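Local atomic coordinates of glutathione-specific gamma-glutamylcyclotransferase (Saccharomyces cerevisiae S288c, PDB entry 5HWK), a protein that cleaves glutathione, and no other gamma-glutamyl peptide, into 5-oxo-L-proline and the dipeptide cysteinylglycine. Residues K19-Y24 with V95-P100. Residues are numbered along the deposited sequence; the frame is centred on the assembly and turned at random. Where two conformers were deposited one is given.
Sequences KPPSHY and VVYYIP
The nearest pair of CA atoms, 4.7 Å apart, belongs to Tyr-24 and Ile-99, where the loop 19-24 runs beside the end of strand 91-99. No hydrogen bond joins the segments; instead Tyr-24 CA makes a CA-H...O contact of 3.2 Å with Tyr-98 O, and Pro-100 CD lies 3.2 Å from His-23 O. Most of the side-chain contact gathers round Tyr-97. Pro-21 CD sits over the centre of its ring, 3.6 Å from the centroid and 10° off the normal, a CH-pi contact. The Tyr-24 ring meets the Tyr-97 ring obliquely, planes at 54°; with Tyr-24 CG between the backbone N and the carbonyl carbon (chi1 70°), CG comes 3.6 Å from Tyr-97 CD1. In this ChaC-family fold the loop links helix 15-18 to strand 26-33, which pairs antiparallel with 91-99 in the main sheet; strand 8-12, whose Val-10 to Gly-12 probably belong to the substrate site, flanks 91-99 on its other edge. Tyr-97 OH hydrogen-bonds Leu-16 O and Arg-27 NE. An alanine at Tyr-97 would probably open a gap beneath Pro-21 and leave Leu-16 O without this partner. Farther along the strand, Ile-99 CD1 reaches Tyr-24 CB at 3.9 Å and Pro-21 CG at 4.1 Å.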
loop_
_atom_site.group_PDB
_atom_site.type_symbol
_atom_site.label_atom_id
_atom_site.label_comp_id
_atom_site.label_asym_id
_atom_site.label_seq_id
_atom_site.Cartn_x
_atom_site.Cartn_y
_atom_site.Cartn_z
ATOM N N LYS A 19 11.507 -4.736 -0.895
ATOM C CA LYS A 19 12.625 -4.626 0.039
ATOM C C LYS A 19 12.034 -5.121 1.357
ATOM O O LYS A 19 11.583 -4.315 2.193
ATOM C CB LYS A 19 13.115 -3.181 0.128
ATOM C CG LYS A 19 14.309 -2.976 1.031
ATOM C CD LYS A 19 14.964 -1.637 0.758
ATOM C CE LYS A 19 15.539 -1.013 2.010
ATOM N NZ LYS A 19 14.446 -0.524 2.891
ATOM N N PRO A 20 12.009 -6.431 1.571
ATOM C CA PRO A 20 11.219 -6.997 2.672
ATOM C C PRO A 20 11.821 -6.676 4.023
ATOM O O PRO A 20 12.998 -6.290 4.127
ATOM C CB PRO A 20 11.293 -8.506 2.409
ATOM C CG PRO A 20 12.584 -8.677 1.654
ATOM C CD PRO A 20 12.680 -7.473 0.772
ATOM N N PRO A 21 11.033 -6.838 5.079
ATOM C CA PRO A 21 11.596 -6.792 6.430
ATOM C C PRO A 21 12.471 -8.016 6.700
ATOM O O PRO A 21 12.365 -9.063 6.046
ATOM C CB PRO A 21 10.351 -6.771 7.316
ATOM C CG PRO A 21 9.310 -7.476 6.513
ATOM C CD PRO A 21 9.606 -7.194 5.060
ATOM N N SER A 22 13.376 -7.857 7.661
ATOM C CA SER A 22 14.233 -8.954 8.069
ATOM C C SER A 22 13.427 -10.016 8.782
ATOM O O SER A 22 12.446 -9.737 9.473
ATOM C CB SER A 22 15.299 -8.458 9.051
ATOM O OG SER A 22 15.905 -7.273 8.587
ATOM N N HIS A 23 13.859 -11.245 8.610
ATOM C CA HIS A 23 13.451 -12.364 9.446
ATOM C C HIS A 23 12.011 -12.813 9.234
ATOM O O HIS A 23 11.466 -13.551 10.079
ATOM C CB HIS A 23 13.741 -12.101 10.927
ATOM C CG HIS A 23 15.193 -12.112 11.243
ATOM N ND1 HIS A 23 15.884 -10.985 11.635
ATOM C CD2 HIS A 23 16.102 -13.109 11.183
ATOM C CE1 HIS A 23 17.153 -11.296 11.823
ATOM N NE2 HIS A 23 17.313 -12.580 11.553
ATOM N N TYR A 24 11.359 -12.409 8.144
ATOM C CA TYR A 24 10.021 -12.926 7.908
ATOM C C TYR A 24 10.090 -14.431 7.674
ATOM O O TYR A 24 11.073 -14.956 7.122
ATOM C CB TYR A 24 9.364 -12.230 6.717
ATOM C CG TYR A 24 9.934 -12.563 5.366
ATOM C CD1 TYR A 24 9.523 -13.718 4.693
ATOM C CD2 TYR A 24 10.836 -11.700 4.734
ATOM C CE1 TYR A 24 10.032 -14.047 3.439
ATOM C CE2 TYR A 24 11.357 -12.015 3.493
ATOM C CZ TYR A 24 10.927 -13.173 2.839
ATOM O OH TYR A 24 11.406 -13.484 1.587
ATOM N N VAL A 95 1.364 -7.548 -0.244
ATOM C CA VAL A 95 1.773 -8.794 0.394
ATOM C C VAL A 95 1.475 -8.695 1.880
ATOM O O VAL A 95 1.177 -7.630 2.422
ATOM C CB VAL A 95 3.276 -9.134 0.197
ATOM C CG1 VAL A 95 3.625 -9.320 -1.268
ATOM C CG2 VAL A 95 4.177 -8.095 0.867
ATOM N N VAL A 96 1.593 -9.830 2.544
ATOM C CA VAL A 96 1.572 -9.884 3.995
ATOM C C VAL A 96 2.709 -10.789 4.461
ATOM O O VAL A 96 2.916 -11.883 3.912
ATOM C CB VAL A 96 0.179 -10.224 4.549
ATOM C CG1 VAL A 96 -0.167 -11.647 4.300
ATOM C CG2 VAL A 96 0.120 -9.903 6.043
ATOM N N TYR A 97 3.485 -10.298 5.420
ATOM C CA TYR A 97 4.631 -11.008 5.973
ATOM C C TYR A 97 4.291 -11.472 7.362
ATOM O O TYR A 97 3.584 -10.793 8.094
ATOM C CB TYR A 97 5.798 -10.020 6.146
ATOM C CG TYR A 97 6.401 -9.574 4.845
ATOM C CD1 TYR A 97 7.272 -10.416 4.161
ATOM C CD2 TYR A 97 6.103 -8.328 4.270
ATOM C CE1 TYR A 97 7.830 -10.051 2.978
ATOM C CE2 TYR A 97 6.670 -7.944 3.053
ATOM C CZ TYR A 97 7.542 -8.813 2.437
ATOM O OH TYR A 97 8.103 -8.465 1.238
ATOM N N TYR A 98 4.833 -12.623 7.749
ATOM C CA TYR A 98 4.775 -13.018 9.152
ATOM C C TYR A 98 6.146 -12.859 9.773
ATOM O O TYR A 98 7.154 -13.338 9.227
ATOM C CB TYR A 98 4.373 -14.483 9.303
ATOM C CG TYR A 98 4.259 -14.933 10.765
ATOM C CD1 TYR A 98 3.213 -14.494 11.572
ATOM C CD2 TYR A 98 5.241 -15.731 11.349
ATOM C CE1 TYR A 98 3.102 -14.888 12.889
ATOM C CE2 TYR A 98 5.120 -16.163 12.667
ATOM C CZ TYR A 98 4.056 -15.734 13.413
ATOM O OH TYR A 98 3.925 -16.100 14.732
ATOM N N ILE A 99 6.176 -12.208 10.920
ATOM C CA ILE A 99 7.386 -11.969 11.700
ATOM C C ILE A 99 7.254 -12.770 12.986
ATOM O O ILE A 99 6.342 -12.510 13.774
ATOM C CB ILE A 99 7.573 -10.470 12.006
ATOM C CG1 ILE A 99 7.371 -9.581 10.758
ATOM C CG2 ILE A 99 8.908 -10.232 12.729
ATOM C CD1 ILE A 99 8.298 -9.874 9.629
ATOM N N PRO A 100 8.130 -13.731 13.241
ATOM C CA PRO A 100 8.012 -14.563 14.472
ATOM C C PRO A 100 8.193 -13.735 15.728
ATOM O O PRO A 100 8.735 -12.612 15.684
ATOM C CB PRO A 100 9.139 -15.596 14.329
ATOM C CG PRO A 100 10.038 -15.081 13.211
ATOM C CD PRO A 100 9.236 -14.131 12.354
#